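PDB 5EJJ: Ufm1-specific protease from Caenorhabditis elegans, which cleaves, as a thiol protease, the peptide bond at the C-terminal glycine of the ubiquitin-like modifier ufm-1, releasing it from target proteins. Local coordinates for residues A[62-67]-A[302-307]; A[67-72]-A[324-329]; A[358-363]-A[515-520]. All coordinates share one frame; numbering follows the deposited sequence.

How the contacts relate
Contacts 1 and 2 form one neighbourhood, their centres about 7 Å apart. They share Ser67 and both use helix 59-68, while strand 302-306 and helix 312-325 follow each other in the chain; because their segments alternate along the sequence, the two contacts interlock. Ser68 O with His303 N and Ser70 OG with His303 NE2 join them further. Together they fasten a helix of the N-terminal MPN-family region to the part of the chain matched by the UfSP2 N-terminal family. Contact 3 comes later in the chain, on the opposite side of the chain's centre from contact 1. Its centre is about 30 Å from that of contact 2, in the protease part, on a strand that runs into Asp520, assigned to the active site by similarity.

Contact 1. Residues A[62-67]-A[302-307]; sequences RQFLES and LHLQLP
His303 and Leu304, on one strand of the two-stranded antiparallel pair 289-293/302-306, face helix 59-68 of the region matched by the MPN family. The main link at His303 is made by the backbone. A water donates to Ser67 O at 2.6 Å and to His303 O at 3.1 Å, so it joins two carbonyls that cannot bond to each other directly. The imidazole has a polar partner too, its NE2 being hydrogen-bonded to Ser70 OG just beyond the helix. Leu304 then supplies the apolar touch: its CD2 lies 4.2 Å from CZ of Phe64, the far end of the ring, which it meets obliquely. With CG anti to the backbone N (chi1 -177°), Phe64 reaches out from the helix to this methyl and also packs on Tyr318 and Leu322 of helix 312-325. Past Leu304, Gln305 turns to helix 253-280, with its backbone N bonded to Asn270 OD1. The same asparagine uses ND2 to bond Ser67 OG, so it ties strand and helix together. Ser67 OG in turn donates to Phe64 O at 3.2 Å, lying 29° off the carbonyl plane.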
# COMPACT_ATOMS: atom_id res chain seq x y z
N ARG A 62 -1.91 -22.15 4.27
CA ARG A 62 -0.92 -21.64 5.20
C ARG A 62 0.32 -21.30 4.40
O ARG A 62 0.88 -20.22 4.53
CB ARG A 62 -0.59 -22.64 6.30
CG ARG A 62 0.14 -22.03 7.48
CD ARG A 62 0.92 -23.06 8.34
NE ARG A 62 1.80 -23.96 7.57
CZ ARG A 62 2.88 -23.59 6.85
NH1 ARG A 62 3.26 -22.31 6.75
NH2 ARG A 62 3.58 -24.51 6.20
N GLN A 63 0.72 -22.22 3.54
CA GLN A 63 1.89 -22.01 2.69
C GLN A 63 1.68 -20.88 1.70
O GLN A 63 2.63 -20.19 1.33
CB GLN A 63 2.22 -23.27 1.92
CG GLN A 63 2.58 -24.46 2.76
CD GLN A 63 2.78 -25.70 1.92
OE1 GLN A 63 2.77 -25.64 0.68
NE2 GLN A 63 2.94 -26.84 2.58
N PHE A 64 0.45 -20.70 1.22
CA PHE A 64 0.23 -19.55 0.34
C PHE A 64 0.41 -18.24 1.09
O PHE A 64 1.04 -17.31 0.58
CB PHE A 64 -1.13 -19.57 -0.33
CG PHE A 64 -1.31 -18.43 -1.28
CD1 PHE A 64 -0.69 -18.44 -2.53
CD2 PHE A 64 -2.05 -17.31 -0.90
CE1 PHE A 64 -0.84 -17.38 -3.41
CE2 PHE A 64 -2.20 -16.24 -1.76
CZ PHE A 64 -1.60 -16.27 -3.02
N LEU A 65 -0.14 -18.16 2.30
CA LEU A 65 -0.02 -16.96 3.10
C LEU A 65 1.44 -16.59 3.32
O LEU A 65 1.84 -15.49 2.97
CB LEU A 65 -0.73 -17.11 4.45
CG LEU A 65 -2.25 -17.25 4.35
CD1 LEU A 65 -2.83 -17.21 5.72
CD2 LEU A 65 -2.86 -16.17 3.50
N GLU A 66 2.21 -17.52 3.88
CA GLU A 66 3.60 -17.26 4.28
C GLU A 66 4.45 -16.81 3.09
O GLU A 66 5.33 -15.96 3.24
CB GLU A 66 4.19 -18.49 4.96
CG GLU A 66 5.47 -18.28 5.79
CD GLU A 66 5.64 -19.38 6.89
OE1 GLU A 66 6.59 -19.32 7.71
OE2 GLU A 66 4.79 -20.31 6.92
N SER A 67 4.17 -17.34 1.90
CA SER A 67 4.98 -16.99 0.75
C SER A 67 4.69 -15.57 0.30
O SER A 67 5.42 -14.98 -0.52
CB SER A 67 4.73 -17.96 -0.41
OG SER A 67 3.66 -17.53 -1.24
N LEU A 302 3.13 -6.78 1.29
CA LEU A 302 2.47 -7.99 0.81
C LEU A 302 2.96 -8.25 -0.60
O LEU A 302 2.95 -7.35 -1.44
CB LEU A 302 0.96 -7.79 0.77
CG LEU A 302 0.08 -8.81 0.04
CD1 LEU A 302 -0.05 -10.11 0.79
CD2 LEU A 302 -1.27 -8.24 -0.10
N HIS A 303 3.37 -9.49 -0.88
CA HIS A 303 4.06 -9.80 -2.13
C HIS A 303 3.30 -10.84 -2.91
O HIS A 303 3.00 -11.90 -2.40
CB HIS A 303 5.44 -10.33 -1.83
CG HIS A 303 6.18 -9.53 -0.81
ND1 HIS A 303 7.19 -8.67 -1.14
CD2 HIS A 303 6.05 -9.48 0.54
CE1 HIS A 303 7.66 -8.11 -0.04
NE2 HIS A 303 6.98 -8.58 1.00
N LEU A 304 2.99 -10.56 -4.16
CA LEU A 304 2.14 -11.47 -4.90
C LEU A 304 2.53 -11.56 -6.35
O LEU A 304 2.89 -10.56 -6.98
CB LEU A 304 0.68 -11.02 -4.79
CG LEU A 304 0.04 -10.95 -3.41
CD1 LEU A 304 -1.32 -10.31 -3.52
CD2 LEU A 304 -0.06 -12.34 -2.80
N GLN A 305 2.47 -12.78 -6.87
CA GLN A 305 2.53 -13.05 -8.30
C GLN A 305 1.09 -13.06 -8.76
O GLN A 305 0.27 -13.82 -8.23
CB GLN A 305 3.17 -14.41 -8.53
CG GLN A 305 4.50 -14.52 -7.88
CD GLN A 305 5.43 -13.48 -8.43
OE1 GLN A 305 5.76 -12.52 -7.76
NE2 GLN A 305 5.83 -13.65 -9.69
N LEU A 306 0.77 -12.19 -9.72
CA LEU A 306 -0.62 -12.01 -10.16
C LEU A 306 -0.92 -12.68 -11.51
O LEU A 306 -0.19 -12.49 -12.49
CB LEU A 306 -0.95 -10.53 -10.25
CG LEU A 306 -0.92 -9.79 -8.93
CD1 LEU A 306 -1.15 -8.34 -9.19
CD2 LEU A 306 -1.99 -10.36 -8.02
N PRO A 307 -2.00 -13.47 -11.57
CA PRO A 307 -2.39 -14.15 -12.81
C PRO A 307 -3.05 -13.19 -13.80
O PRO A 307 -4.27 -13.11 -13.87
CB PRO A 307 -3.39 -15.22 -12.33
CG PRO A 307 -3.91 -14.71 -11.02
CD PRO A 307 -2.79 -13.91 -10.40
O HOH W 1 5.33 -13.85 -2.86

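Contact 2. Residues A[67-72]-A[324-329]; sequences SSLSAD and KLFNLP
Phe326 reaches toward the end of helix 59-68 and sets the far end of its ring against Ser68 and Leu69. Ring atom CZ meets Ser68 CB obliquely at 3.4 Å and lies 3.7 Å from Ser68 OG, a van der Waals contact. The hydroxyl is hydrogen-bonded back to Phe64 O, one turn earlier in its own helix. OG sits beside the backbone N (chi1 -61°), where it can turn back to that carbonyl, while CB faces the ring. Leu69 makes the lighter second touch, its branch CD2 lying 4.5 Å from Phe326 CE2. The arrangement is a meeting of two helix ends: Ser68 lies in the weakly bonded last turn of helix 59-68, and Phe326 is the first residue to leave helical geometry after helix 312-325. The ring thus projects from a helix terminus into a buried, largely apolar cluster, packing also on Phe64 and Leu65 of helix 59-68 and on Leu302 and Leu304 of strand 302-306. Just past Phe326 the chain takes positive backbone angles at Asn327 (phi 46°), whose ND2 reaches back to Lys324 O at 3.1 Å in a weak, bent bond. The OD1 of the same amide accepts from Phe51 N, which links this turn to strand 45-53.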
# COMPACT_ATOMS: atom_id res chain seq x y z
N SER A 67 4.17 -17.34 1.90
CA SER A 67 4.98 -16.99 0.75
C SER A 67 4.69 -15.57 0.30
O SER A 67 5.42 -14.98 -0.52
CB SER A 67 4.73 -17.96 -0.41
OG SER A 67 3.66 -17.53 -1.24
N SER A 68 3.62 -15.00 0.83
CA SER A 68 3.20 -13.68 0.42
C SER A 68 3.63 -12.58 1.36
O SER A 68 3.50 -11.41 1.04
CB SER A 68 1.71 -13.66 0.26
OG SER A 68 1.36 -14.60 -0.74
N LEU A 69 4.15 -12.96 2.52
CA LEU A 69 4.61 -12.02 3.52
C LEU A 69 6.10 -11.76 3.37
O LEU A 69 6.81 -12.52 2.72
CB LEU A 69 4.30 -12.57 4.90
CG LEU A 69 2.86 -13.06 4.96
CD1 LEU A 69 2.59 -13.66 6.30
CD2 LEU A 69 1.95 -11.90 4.72
N SER A 70 6.57 -10.67 3.97
CA SER A 70 7.97 -10.30 3.89
C SER A 70 8.84 -11.33 4.54
O SER A 70 8.46 -11.94 5.53
CB SER A 70 8.24 -8.95 4.54
OG SER A 70 7.99 -7.90 3.63
N ALA A 71 10.04 -11.47 3.98
CA ALA A 71 10.94 -12.58 4.26
C ALA A 71 11.34 -12.71 5.72
O ALA A 71 11.66 -13.82 6.16
CB ALA A 71 12.15 -12.49 3.38
N ASP A 72 11.31 -11.62 6.48
CA ASP A 72 11.67 -11.69 7.89
C ASP A 72 10.55 -12.22 8.79
O ASP A 72 10.72 -12.39 9.99
CB ASP A 72 12.14 -10.33 8.38
CG ASP A 72 11.01 -9.33 8.49
OD1 ASP A 72 10.30 -9.08 7.48
OD2 ASP A 72 10.81 -8.79 9.59
N LYS A 324 -10.23 -12.09 1.15
CA LYS A 324 -10.62 -12.97 2.25
C LYS A 324 -9.41 -13.62 2.91
O LYS A 324 -9.39 -13.82 4.14
CB LYS A 324 -11.60 -14.04 1.75
CG LYS A 324 -13.01 -13.52 1.56
CD LYS A 324 -13.91 -14.52 0.85
CE LYS A 324 -15.05 -13.78 0.13
NZ LYS A 324 -15.89 -14.71 -0.70
N LEU A 325 -8.42 -13.98 2.11
CA LEU A 325 -7.28 -14.72 2.62
C LEU A 325 -6.41 -13.82 3.49
O LEU A 325 -5.93 -14.25 4.55
CB LEU A 325 -6.46 -15.30 1.49
CG LEU A 325 -7.07 -16.52 0.81
CD1 LEU A 325 -6.20 -16.93 -0.37
CD2 LEU A 325 -7.20 -17.66 1.81
N PHE A 326 -6.23 -12.58 3.03
CA PHE A 326 -5.40 -11.61 3.74
C PHE A 326 -6.19 -10.65 4.62
O PHE A 326 -5.66 -9.62 5.05
CB PHE A 326 -4.53 -10.86 2.75
CG PHE A 326 -3.51 -11.74 2.12
CD1 PHE A 326 -3.55 -12.02 0.76
CD2 PHE A 326 -2.53 -12.34 2.90
CE1 PHE A 326 -2.63 -12.86 0.21
CE2 PHE A 326 -1.61 -13.17 2.35
CZ PHE A 326 -1.65 -13.44 1.01
N ASN A 327 -7.44 -11.02 4.91
CA ASN A 327 -8.36 -10.22 5.72
C ASN A 327 -8.36 -8.76 5.31
O ASN A 327 -8.32 -7.88 6.17
CB ASN A 327 -8.05 -10.33 7.21
CG ASN A 327 -8.19 -11.74 7.74
OD1 ASN A 327 -7.84 -12.02 8.89
ND2 ASN A 327 -8.69 -12.64 6.92
N LEU A 328 -8.38 -8.51 4.01
CA LEU A 328 -8.52 -7.15 3.52
C LEU A 328 -9.98 -6.74 3.62
O LEU A 328 -10.86 -7.60 3.78
CB LEU A 328 -8.02 -7.06 2.09
CG LEU A 328 -6.59 -7.56 1.93
CD1 LEU A 328 -6.11 -7.39 0.48
CD2 LEU A 328 -5.70 -6.83 2.90
N PRO A 329 -10.27 -5.43 3.57
CA PRO A 329 -11.66 -4.98 3.71
C PRO A 329 -12.37 -4.96 2.36
O PRO A 329 -11.72 -4.70 1.34
CB PRO A 329 -11.50 -3.56 4.24
CG PRO A 329 -10.20 -3.07 3.64
CD PRO A 329 -9.32 -4.30 3.46

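Contact 3. Residues A[358-363]-A[515-520]; sequences EPHLSI and KFLVLD
His360 lays its CB and the CD2 corner of its ring against one methyl of Leu517, the two side chains crossing at about a right angle. Leu517 CD2 is 3.7 Å from His360 CD2 and 3.8 Å from His360 CB, so the methyl sits beside the base of the imidazole, approaching the ring obliquely. Leu517 brings the methyl there through a chi1 of -179°, its CG opposite the backbone N. Leu361 CG lies over one face of the imidazole, offset toward its rim, and ND1 is hydrogen-bonded to Tyr379 OH, which fixes the polar end of this buried side chain. Two residues along the strand, on the same side, Leu519 repeats the pattern more loosely: its CD1 approaches Pro359 CG at 4.4 Å. Leu517 also packs on Trp540 of strand 540-542, a residue that Ile363 touches from the loop. The loop before strand 371-374 is therefore laid on one face of strand 514-519, in the antiparallel sheet of the protease part. That strand leads straight into Asp520, whose OD1 is hydrogen-bonded to His522 ND1; with Cys396 these residues probably form the Cys-His-Asp catalytic triad of a C78-family thiol protease.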
# COMPACT_ATOMS: atom_id res chain seq x y z
N GLU A 358 1.98 11.42 -1.75
CA GLU A 358 1.60 11.83 -0.39
C GLU A 358 2.60 12.76 0.31
O GLU A 358 3.35 12.33 1.18
CB GLU A 358 1.32 10.60 0.47
CG GLU A 358 0.09 9.81 0.01
CD GLU A 358 -0.33 8.71 0.98
OE1 GLU A 358 0.33 7.64 0.97
OE2 GLU A 358 -1.31 8.92 1.75
N PRO A 359 2.62 14.05 -0.08
CA PRO A 359 3.52 15.00 0.58
C PRO A 359 3.05 15.27 1.98
O PRO A 359 3.87 15.44 2.86
CB PRO A 359 3.38 16.26 -0.26
CG PRO A 359 2.90 15.78 -1.58
CD PRO A 359 1.98 14.66 -1.25
N HIS A 360 1.74 15.29 2.21
CA HIS A 360 1.23 15.62 3.54
C HIS A 360 1.70 14.64 4.60
O HIS A 360 1.46 14.84 5.79
CB HIS A 360 -0.29 15.72 3.54
CG HIS A 360 -0.98 14.47 3.98
ND1 HIS A 360 -1.23 13.42 3.12
CD2 HIS A 360 -1.48 14.10 5.18
CE1 HIS A 360 -1.85 12.45 3.77
NE2 HIS A 360 -2.02 12.84 5.02
N LEU A 361 2.35 13.56 4.16
CA LEU A 361 2.89 12.55 5.08
C LEU A 361 4.36 12.80 5.35
O LEU A 361 5.11 11.88 5.68
CB LEU A 361 2.68 11.13 4.54
CG LEU A 361 1.26 10.56 4.50
CD1 LEU A 361 1.29 9.12 4.05
CD2 LEU A 361 0.53 10.70 5.84
N SER A 362 4.78 14.05 5.19
CA SER A 362 6.13 14.48 5.52
C SER A 362 6.04 15.69 6.43
O SER A 362 7.00 16.44 6.57
CB SER A 362 6.92 14.82 4.25
OG SER A 362 6.76 13.83 3.24
N ILE A 363 4.88 15.88 7.05
CA ILE A 363 4.74 16.92 8.06
C ILE A 363 5.12 16.34 9.43
O ILE A 363 4.28 15.81 10.16
CB ILE A 363 3.32 17.59 8.08
CG1 ILE A 363 2.18 16.54 8.16
CG2 ILE A 363 3.13 18.50 6.85
CD1 ILE A 363 1.32 16.58 9.45
N LYS A 515 -8.57 24.42 11.56
CA LYS A 515 -7.48 24.56 10.59
C LYS A 515 -7.70 23.67 9.35
O LYS A 515 -8.52 22.75 9.38
CB LYS A 515 -6.11 24.28 11.24
CG LYS A 515 -5.81 25.15 12.45
CD LYS A 515 -4.32 25.20 12.76
CE LYS A 515 -3.53 25.83 11.61
NZ LYS A 515 -2.09 26.11 11.94
N PHE A 516 -6.98 23.96 8.27
CA PHE A 516 -7.19 23.28 6.99
C PHE A 516 -5.88 22.83 6.37
O PHE A 516 -4.93 23.62 6.25
CB PHE A 516 -7.91 24.21 6.02
CG PHE A 516 -9.33 24.51 6.39
CD1 PHE A 516 -10.37 23.73 5.91
CD2 PHE A 516 -9.63 25.58 7.20
CE1 PHE A 516 -11.68 24.00 6.25
CE2 PHE A 516 -10.94 25.86 7.54
CZ PHE A 516 -11.97 25.07 7.07
N LEU A 517 -5.82 21.56 5.95
CA LEU A 517 -4.63 21.03 5.29
C LEU A 517 -4.66 21.30 3.79
O LEU A 517 -5.45 20.72 3.05
CB LEU A 517 -4.44 19.53 5.58
CG LEU A 517 -3.20 18.88 4.96
CD1 LEU A 517 -1.94 19.71 5.16
CD2 LEU A 517 -3.00 17.49 5.54
N VAL A 518 -3.78 22.20 3.35
CA VAL A 518 -3.85 22.71 1.98
C VAL A 518 -2.64 22.36 1.14
O VAL A 518 -1.49 22.65 1.50
CB VAL A 518 -4.04 24.23 1.96
CG1 VAL A 518 -4.20 24.71 0.52
CG2 VAL A 518 -5.23 24.64 2.82
N LEU A 519 -2.92 21.74 0.00
CA LEU A 519 -1.93 21.48 -1.01
C LEU A 519 -2.13 22.51 -2.13
O LEU A 519 -3.17 22.52 -2.81
CB LEU A 519 -2.06 20.04 -1.53
CG LEU A 519 -0.99 19.51 -2.48
CD1 LEU A 519 0.36 19.42 -1.80
CD2 LEU A 519 -1.41 18.16 -3.03
N ASP A 520 -1.13 23.38 -2.28
CA ASP A 520 -1.19 24.57 -3.15
C ASP A 520 -0.66 24.29 -4.54
O ASP A 520 0.54 24.08 -4.72
CB ASP A 520 -0.38 25.70 -2.50
CG ASP A 520 -0.55 27.04 -3.21
OD1 ASP A 520 -0.29 27.11 -4.44
OD2 ASP A 520 -0.94 28.02 -2.54